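Local structure of butyrophilin subfamily 1 member A1 (Bos taurus, 4HH8) at residues A32-R37 with A121-K126; M47-F52 with G91-R96. The protein probably takes part in milk-fat droplet secretion and may inhibit the proliferation and cytokine secretion of activated T cells. The protein carries 1 engineered substitution. One frame throughout, in Å; residues are numbered along the deposited sequence.

In the fold
Both contacts lie in the N-terminal immunoglobulin V-set domain of the predicted extracellular part of butyrophilin. Their centres are about 10 Å apart. Each one bridges the two sheets of the sandwich. Strands 32-39 and 92-97 are neighbours in one sheet; strands 48-52 and 117-128 belong to the other, with strand 106-114 between them. Along the chain the order is 32-37, 47-52, 91-96, 121-126, so both segments of contact 2 fall between the two of contact 1. The contacts also meet directly, for Leu34 N probably bonds to Val95 O at 2.9 Å. Together they form adjoining parts of one hydrophobic core, and the disulfide Cys36-Cys110 ties the same two sheets covalently.

Contact 1 of 2, residues A32-R37 with A121-K126; sequences AELPCR and AIVHLK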
ATOM      1  N   ALA A  32       1.878 -10.558  -0.873  1.00 35.14           N
ATOM      2  CA  ALA A  32       1.611 -10.059  -2.196  1.00 34.64           C
ATOM      3  C   ALA A  32       2.381 -10.876  -3.209  1.00 34.05           C
ATOM      4  O   ALA A  32       3.458 -11.400  -2.919  1.00 33.58           O
ATOM      5  CB  ALA A  32       1.999  -8.603  -2.328  1.00 34.34           C
ATOM      6  N   GLU A  33       1.835 -10.924  -4.414  1.00 33.36           N
ATOM      7  CA  GLU A  33       2.458 -11.608  -5.526  1.00 33.38           C
ATOM      8  C   GLU A  33       2.702 -10.612  -6.620  1.00 32.06           C
ATOM      9  O   GLU A  33       1.785  -9.893  -6.991  1.00 32.79           O
ATOM     10  CB  GLU A  33       1.572 -12.774  -6.003  1.00 33.57           C
ATOM     11  CG  GLU A  33       1.488 -13.887  -4.898  1.00 36.44           C
ATOM     12  CD  GLU A  33       0.834 -15.196  -5.396  1.00 40.32           C
ATOM     13  OE1 GLU A  33       0.726 -15.393  -6.613  1.00 40.63           O
ATOM     14  OE2 GLU A  33       0.390 -16.013  -4.565  1.00 43.34           O
ATOM     15  N   LEU A  34       3.944 -10.576  -7.108  1.00 31.27           N
ATOM     16  CA  LEU A  34       4.399  -9.697  -8.175  1.00 31.38           C
ATOM     17  C   LEU A  34       4.632 -10.510  -9.438  1.00 31.49           C
ATOM     18  O   LEU A  34       5.671 -11.107  -9.592  1.00 32.63           O
ATOM     19  CB  LEU A  34       5.695  -9.005  -7.794  1.00 29.98           C
ATOM     20  CG  LEU A  34       5.622  -7.866  -6.771  1.00 33.61           C
ATOM     21  CD1 LEU A  34       4.630  -8.134  -5.646  1.00 34.24           C
ATOM     22  CD2 LEU A  34       7.000  -7.606  -6.217  1.00 31.83           C
ATOM     23  N   PRO A  35       3.663 -10.518 -10.359  1.00 32.43           N
ATOM     24  CA  PRO A  35       3.739 -11.422 -11.536  1.00 32.77           C
ATOM     25  C   PRO A  35       4.451 -10.768 -12.686  1.00 34.97           C
ATOM     26  O   PRO A  35       4.493  -9.540 -12.778  1.00 36.26           O
ATOM     27  CB  PRO A  35       2.276 -11.683 -11.879  1.00 32.59           C
ATOM     28  CG  PRO A  35       1.476 -10.446 -11.208  1.00 34.58           C
ATOM     29  CD  PRO A  35       2.458  -9.665 -10.351  1.00 30.52           C
ATOM     30  N   CYS A  36       5.097 -11.577 -13.505  1.00 36.29           N
ATOM     31  CA  CYS A  36       5.593 -11.161 -14.802  1.00 37.98           C
ATOM     32  C   CYS A  36       5.544 -12.412 -15.673  1.00 38.80           C
ATOM     33  O   CYS A  36       5.633 -13.539 -15.160  1.00 39.28           O
ATOM     34  CB  CYS A  36       7.016 -10.639 -14.729  1.00 37.13           C
ATOM     35  SG  CYS A  36       7.186  -9.026 -13.996  1.00 41.63           S
ATOM     36  N   ARG A  37       5.390 -12.220 -16.976  1.00 39.87           N
ATOM     37  CA  ARG A  37       5.281 -13.354 -17.893  1.00 40.80           C
ATOM     38  C   ARG A  37       6.052 -13.110 -19.172  1.00 39.65           C
ATOM     39  O   ARG A  37       6.265 -11.964 -19.580  1.00 39.00           O
ATOM     40  CB  ARG A  37       3.814 -13.739 -18.185  1.00 41.41           C
ATOM     41  CG  ARG A  37       2.958 -12.606 -18.749  1.00 47.19           C
ATOM     42  CD  ARG A  37       1.653 -13.058 -19.445  1.00 55.81           C
ATOM     43  NE  ARG A  37       1.120 -11.941 -20.259  1.00 64.29           N
ATOM     44  CZ  ARG A  37      -0.147 -11.790 -20.674  1.00 68.10           C
ATOM     45  NH1 ARG A  37      -1.091 -12.688 -20.370  1.00 69.91           N
ATOM     46  NH2 ARG A  37      -0.475 -10.717 -21.395  1.00 69.19           N
ATOM     47  N   ALA A 121      10.674  -6.092 -17.193  1.00 43.64           N
ATOM     48  CA  ALA A 121       9.451  -5.320 -17.076  1.00 41.82           C
ATOM     49  C   ALA A 121       9.382  -4.765 -15.683  1.00 40.77           C
ATOM     50  O   ALA A 121      10.273  -4.995 -14.882  1.00 40.33           O
ATOM     51  CB  ALA A 121       8.242  -6.183 -17.365  1.00 41.83           C
ATOM     52  N   ILE A 122       8.306  -4.045 -15.407  1.00 40.38           N
ATOM     53  CA  ILE A 122       8.140  -3.274 -14.193  1.00 40.40           C
ATOM     54  C   ILE A 122       6.877  -3.771 -13.528  1.00 39.75           C
ATOM     55  O   ILE A 122       5.887  -3.995 -14.208  1.00 40.08           O
ATOM     56  CB  ILE A 122       8.016  -1.761 -14.542  1.00 40.63           C
ATOM     57  CG1 ILE A 122       9.379  -1.227 -14.991  1.00 42.33           C
ATOM     58  CG2 ILE A 122       7.469  -0.914 -13.376  1.00 40.19           C
ATOM     59  CD1 ILE A 122       9.343   0.141 -15.657  1.00 43.13           C
ATOM     60  N   VAL A 123       6.932  -4.000 -12.218  1.00 39.37           N
ATOM     61  CA  VAL A 123       5.728  -4.244 -11.408  1.00 39.44           C
ATOM     62  C   VAL A 123       5.692  -3.212 -10.289  1.00 39.97           C
ATOM     63  O   VAL A 123       6.723  -2.930  -9.640  1.00 39.78           O
ATOM     64  CB  VAL A 123       5.725  -5.648 -10.758  1.00 40.39           C
ATOM     65  CG1 VAL A 123       4.297  -6.053 -10.277  1.00 40.60           C
ATOM     66  CG2 VAL A 123       6.243  -6.681 -11.698  1.00 39.73           C
ATOM     67  N   HIS A 124       4.524  -2.621 -10.069  1.00 39.43           N
ATOM     68  CA  HIS A 124       4.391  -1.637  -9.021  1.00 39.67           C
ATOM     69  C   HIS A 124       3.680  -2.343  -7.916  1.00 38.54           C
ATOM     70  O   HIS A 124       2.641  -2.925  -8.153  1.00 38.55           O
ATOM     71  CB  HIS A 124       3.603  -0.397  -9.474  1.00 39.92           C
ATOM     72  CG  HIS A 124       4.266   0.370 -10.581  1.00 42.79           C
ATOM     73  ND1 HIS A 124       5.342   1.215 -10.369  1.00 44.55           N
ATOM     74  CD2 HIS A 124       4.006   0.416 -11.914  1.00 45.14           C
ATOM     75  CE1 HIS A 124       5.708   1.757 -11.521  1.00 45.83           C
ATOM     76  NE2 HIS A 124       4.917   1.284 -12.476  1.00 47.72           N
ATOM     77  N   LEU A 125       4.282  -2.364  -6.726  1.00 37.38           N
ATOM     78  CA  LEU A 125       3.567  -2.786  -5.529  1.00 35.67           C
ATOM     79  C   LEU A 125       2.989  -1.570  -4.816  1.00 34.66           C
ATOM     80  O   LEU A 125       3.691  -0.618  -4.532  1.00 35.48           O
ATOM     81  CB  LEU A 125       4.496  -3.547  -4.586  1.00 35.72           C
ATOM     82  CG  LEU A 125       3.750  -4.076  -3.364  1.00 35.28           C
ATOM     83  CD1 LEU A 125       2.598  -4.990  -3.781  1.00 33.27           C
ATOM     84  CD2 LEU A 125       4.706  -4.777  -2.433  1.00 35.34           C
ATOM     85  N   LYS A 126       1.694  -1.581  -4.556  1.00 34.54           N
ATOM     86  CA  LYS A 126       1.072  -0.504  -3.783  1.00 33.63           C
ATOM     87  C   LYS A 126       0.602  -1.069  -2.479  1.00 32.02           C
ATOM     88  O   LYS A 126      -0.287  -1.874  -2.488  1.00 31.76           O
ATOM     89  CB  LYS A 126      -0.154   0.076  -4.510  1.00 33.82           C
ATOM     90  CG  LYS A 126       0.160   0.959  -5.724  1.00 37.57           C
ATOM     91  CD  LYS A 126       0.718   2.277  -5.318  1.00 40.33           C
ATOM     92  CE  LYS A 126       0.649   3.235  -6.456  1.00 43.28           C
ATOM     93  NZ  LYS A 126       1.193   4.498  -5.949  1.00 45.59           N
TER
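The imidazole of His124 has Ile122 CG2 over one face, 3.4 Å above the ring plane and offset toward the rim. Both residues are on strand 121-126, and both point away from strand 32-37. The contact itself is made on the other side of that strand, in the core of an immunoglobulin V-set sandwich. Strands 32-37 and 121-126 correspond to strands B and G of this fold. They come from different sheets; the axes of the two segments come within 7.6 Å, nearly antiparallel at 163°. The contact consists of apolar packing between the sheets. Val123 is its centre. CG1 is anti to the backbone N (chi1 -163°), which places the two methyls on different neighbours. Val123 CG1 meets Leu34 CB at 4.1 Å, and the two side chains cross obliquely. Val123 CG1 also lies 4.1 Å from Pro35 CD, with the proline crossing the valine at about a right angle. CG2 is beside the backbone N. Val123 CG2 sits 3.4 Å from Cys36 SG, a sulfur bonded to Cys110 on strand 106-114. An alanine at Val123 would lose both methyls and would probably loosen the packing against Leu34, Pro35 and the disulfide. Outside the two segments, Ile24 and Pro20 also touch Val123 and Pro35. Further along, Leu125 turns CG anti to its own N (chi1 -176°) and turns CD1 toward strand 32-37. Leu125 CD1 touches Ala32 CB at 3.9 Å. It also meets Leu34 CD1, where the two leucines cross at about a right angle. Tyr108 packs against both leucines. Beside the cystine sulfur, the carbonyl oxygen of Pro35 lies 3.5 Å from Val123 CG2.

Contact 2 of 2, residues M47-F52 with G91-R96; sequences MELRWF and GSVAVR
A CH-pi contact joins Val95 to Trp51. Val95 CG2 lies over one face of the Trp51 indole, 3.4 Å from the centroid of the six-membered ring and 23° off its normal. The valine and the tryptophan reach toward each other tip to tip. With CG1 anti to the backbone N, Val95 CG2 is left to lie over the indole.

Apolar contacts extend the packing along the strands. Val93 CG2 meets the ring at its edge, near the plane, 3.4 Å from Trp51 CH2. This methyl occupies the crowded position between the backbone N and the carbonyl carbon of Val93. Val93 CG2 also approaches Leu49 CD1, more loosely, at 4.5 Å. Strands 48-52 and 92-96 correspond to strands C and E of the immunoglobulin V-set fold. They lie in opposing sheets and cross at 43°, and Trp51 occupies the core tryptophan position of strand C. Leu83, on the strand next to 92-97, touches both Leu49 and Val93.

Charged groups lie within strand 48-52, with Arg50 pointing away from strand 92-96. The guanidinium turns its edge to Glu48 OE2, which lies in its plane. Arg50 NE forms a salt bridge with Glu48 OE2 at 3.4 Å, and the hydrogen bonds from NE and NH2 to this oxygen are both weak. Arg50 NH1 bonds to the carbonyl oxygen of Val56.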
HETATM    1  N   MSE A  47      15.457 -20.667 -16.410  1.00 36.13           N
HETATM    2  CA  MSE A  47      15.936 -19.339 -16.753  1.00 36.25           C
HETATM    3  C   MSE A  47      16.414 -18.638 -15.498  1.00 35.24           C
HETATM    4  O   MSE A  47      16.036 -19.008 -14.408  1.00 34.78           O
HETATM    5  CB  MSE A  47      14.801 -18.513 -17.359  1.00 37.01           C
HETATM    6  CG  MSE A  47      14.475 -18.889 -18.776  1.00 40.36           C
HETATM    7 SE   MSE A  47      13.342 -17.520 -19.598  1.00 42.47          SE
HETATM    8  CE  MSE A  47      14.597 -16.121 -20.013  1.00 41.65           C
ATOM      9  N   GLU A  48      17.226 -17.615 -15.652  1.00 34.38           N
ATOM     10  CA  GLU A  48      17.476 -16.744 -14.534  1.00 35.66           C
ATOM     11  C   GLU A  48      16.288 -15.807 -14.390  1.00 34.37           C
ATOM     12  O   GLU A  48      15.980 -15.048 -15.316  1.00 34.56           O
ATOM     13  CB  GLU A  48      18.779 -15.940 -14.699  1.00 35.76           C
ATOM     14  CG  GLU A  48      18.985 -14.873 -13.597  1.00 39.39           C
ATOM     15  CD  GLU A  48      20.214 -13.984 -13.830  1.00 44.08           C
ATOM     16  OE1 GLU A  48      21.251 -14.518 -14.261  1.00 46.61           O
ATOM     17  OE2 GLU A  48      20.145 -12.751 -13.577  1.00 48.08           O
ATOM     18  N   LEU A  49      15.644 -15.895 -13.227  1.00 33.29           N
ATOM     19  CA  LEU A  49      14.523 -15.046 -12.804  1.00 32.65           C
ATOM     20  C   LEU A  49      15.004 -14.138 -11.679  1.00 32.78           C
ATOM     21  O   LEU A  49      15.360 -14.645 -10.626  1.00 33.77           O
ATOM     22  CB  LEU A  49      13.366 -15.908 -12.285  1.00 31.23           C
ATOM     23  CG  LEU A  49      12.910 -17.050 -13.218  1.00 32.06           C
ATOM     24  CD1 LEU A  49      11.901 -17.950 -12.554  1.00 27.89           C
ATOM     25  CD2 LEU A  49      12.373 -16.562 -14.580  1.00 29.78           C
ATOM     26  N   ARG A  50      15.026 -12.826 -11.892  1.00 32.60           N
ATOM     27  CA  ARG A  50      15.514 -11.886 -10.883  1.00 33.67           C
ATOM     28  C   ARG A  50      14.485 -10.792 -10.626  1.00 33.47           C
ATOM     29  O   ARG A  50      14.078 -10.104 -11.559  1.00 34.68           O
ATOM     30  CB  ARG A  50      16.818 -11.228 -11.343  1.00 33.11           C
ATOM     31  CG  ARG A  50      17.415 -10.258 -10.321  1.00 36.40           C
ATOM     32  CD  ARG A  50      18.614  -9.440 -10.869  1.00 37.18           C
ATOM     33  NE  ARG A  50      19.731 -10.333 -11.163  1.00 39.22           N
ATOM     34  CZ  ARG A  50      20.760 -10.586 -10.356  1.00 40.12           C
ATOM     35  NH1 ARG A  50      20.870  -9.997  -9.162  1.00 43.28           N
ATOM     36  NH2 ARG A  50      21.690 -11.449 -10.751  1.00 39.72           N
ATOM     37  N   TRP A  51      14.052 -10.623  -9.392  1.00 32.81           N
ATOM     38  CA  TRP A  51      13.278  -9.428  -9.052  1.00 33.13           C
ATOM     39  C   TRP A  51      14.182  -8.509  -8.250  1.00 33.45           C
ATOM     40  O   TRP A  51      14.944  -8.967  -7.393  1.00 31.84           O
ATOM     41  CB  TRP A  51      12.040  -9.791  -8.238  1.00 33.16           C
ATOM     42  CG  TRP A  51      10.832 -10.127  -9.029  1.00 35.15           C
ATOM     43  CD1 TRP A  51       9.724  -9.373  -9.158  1.00 36.42           C
ATOM     44  CD2 TRP A  51      10.591 -11.328  -9.768  1.00 38.58           C
ATOM     45  NE1 TRP A  51       8.795 -10.021  -9.927  1.00 38.72           N
ATOM     46  CE2 TRP A  51       9.305 -11.225 -10.315  1.00 39.28           C
ATOM     47  CE3 TRP A  51      11.317 -12.510  -9.956  1.00 44.88           C
ATOM     48  CZ2 TRP A  51       8.730 -12.227 -11.095  1.00 43.71           C
ATOM     49  CZ3 TRP A  51      10.754 -13.521 -10.734  1.00 49.28           C
ATOM     50  CH2 TRP A  51       9.459 -13.362 -11.298  1.00 47.62           C
ATOM     51  N   PHE A  52      14.140  -7.214  -8.545  1.00 35.12           N
ATOM     52  CA  PHE A  52      14.973  -6.269  -7.816  1.00 36.75           C
ATOM     53  C   PHE A  52      14.293  -4.917  -7.728  1.00 38.90           C
ATOM     54  O   PHE A  52      13.284  -4.658  -8.407  1.00 38.53           O
ATOM     55  CB  PHE A  52      16.383  -6.173  -8.432  1.00 35.99           C
ATOM     56  CG  PHE A  52      16.422  -5.607  -9.839  1.00 37.62           C
ATOM     57  CD1 PHE A  52      16.676  -4.253 -10.049  1.00 36.17           C
ATOM     58  CD2 PHE A  52      16.236  -6.433 -10.947  1.00 39.35           C
ATOM     59  CE1 PHE A  52      16.732  -3.716 -11.315  1.00 37.48           C
ATOM     60  CE2 PHE A  52      16.302  -5.921 -12.231  1.00 39.91           C
ATOM     61  CZ  PHE A  52      16.564  -4.543 -12.421  1.00 39.45           C
ATOM     62  N   GLY A  91       5.438 -19.733 -18.988  1.00 33.31           N
ATOM     63  CA  GLY A  91       6.206 -18.499 -18.941  1.00 31.21           C
ATOM     64  C   GLY A  91       5.717 -17.498 -17.913  1.00 30.33           C
ATOM     65  O   GLY A  91       6.233 -16.401 -17.828  1.00 30.08           O
ATOM     66  N   SER A  92       4.749 -17.906 -17.109  1.00 30.24           N
ATOM     67  CA  SER A  92       4.117 -17.048 -16.123  1.00 31.08           C
ATOM     68  C   SER A  92       4.501 -17.441 -14.695  1.00 31.02           C
ATOM     69  O   SER A  92       4.299 -18.587 -14.284  1.00 30.48           O
ATOM     70  CB  SER A  92       2.599 -17.112 -16.299  1.00 31.51           C
ATOM     71  OG  SER A  92       1.981 -16.066 -15.569  1.00 32.72           O
ATOM     72  N   VAL A  93       5.109 -16.491 -13.974  1.00 30.47           N
ATOM     73  CA  VAL A  93       5.609 -16.721 -12.611  1.00 30.56           C
ATOM     74  C   VAL A  93       5.360 -15.485 -11.769  1.00 30.59           C
ATOM     75  O   VAL A  93       4.920 -14.471 -12.277  1.00 30.40           O
ATOM     76  CB  VAL A  93       7.146 -17.028 -12.564  1.00 30.03           C
ATOM     77  CG1 VAL A  93       7.473 -18.201 -13.403  1.00 30.09           C
ATOM     78  CG2 VAL A  93       7.961 -15.845 -13.002  1.00 29.56           C
ATOM     79  N   ALA A  94       5.647 -15.569 -10.476  1.00 29.89           N
ATOM     80  CA  ALA A  94       5.524 -14.389  -9.629  1.00 29.38           C
ATOM     81  C   ALA A  94       6.444 -14.629  -8.470  1.00 29.00           C
ATOM     82  O   ALA A  94       6.846 -15.766  -8.242  1.00 28.03           O
ATOM     83  CB  ALA A  94       4.087 -14.206  -9.149  1.00 27.89           C
ATOM     84  N   VAL A  95       6.803 -13.552  -7.778  1.00 29.43           N
ATOM     85  CA  VAL A  95       7.514 -13.633  -6.516  1.00 29.75           C
ATOM     86  C   VAL A  95       6.472 -13.299  -5.485  1.00 30.59           C
ATOM     87  O   VAL A  95       5.798 -12.273  -5.619  1.00 30.67           O
ATOM     88  CB  VAL A  95       8.705 -12.645  -6.445  1.00 30.27           C
ATOM     89  CG1 VAL A  95       9.236 -12.503  -5.007  1.00 30.59           C
ATOM     90  CG2 VAL A  95       9.823 -13.181  -7.286  1.00 31.11           C
ATOM     91  N   ARG A  96       6.296 -14.200  -4.513  1.00 30.66           N
ATOM     92  CA  ARG A  96       5.471 -13.974  -3.357  1.00 32.05           C
ATOM     93  C   ARG A  96       6.307 -13.301  -2.255  1.00 32.54           C
ATOM     94  O   ARG A  96       7.359 -13.826  -1.855  1.00 32.58           O
ATOM     95  CB  ARG A  96       4.867 -15.281  -2.851  1.00 31.86           C
ATOM     96  CG  ARG A  96       3.773 -15.043  -1.781  1.00 38.15           C
ATOM     97  CD  ARG A  96       2.977 -16.309  -1.393  1.00 44.33           C
ATOM     98  NE  ARG A  96       3.829 -17.370  -0.872  1.00 52.38           N
ATOM     99  CZ  ARG A  96       3.665 -18.009   0.296  1.00 58.53           C
ATOM    100  NH1 ARG A  96       2.652 -17.707   1.114  1.00 61.06           N
ATOM    101  NH2 ARG A  96       4.522 -18.976   0.649  1.00 57.84           N
TER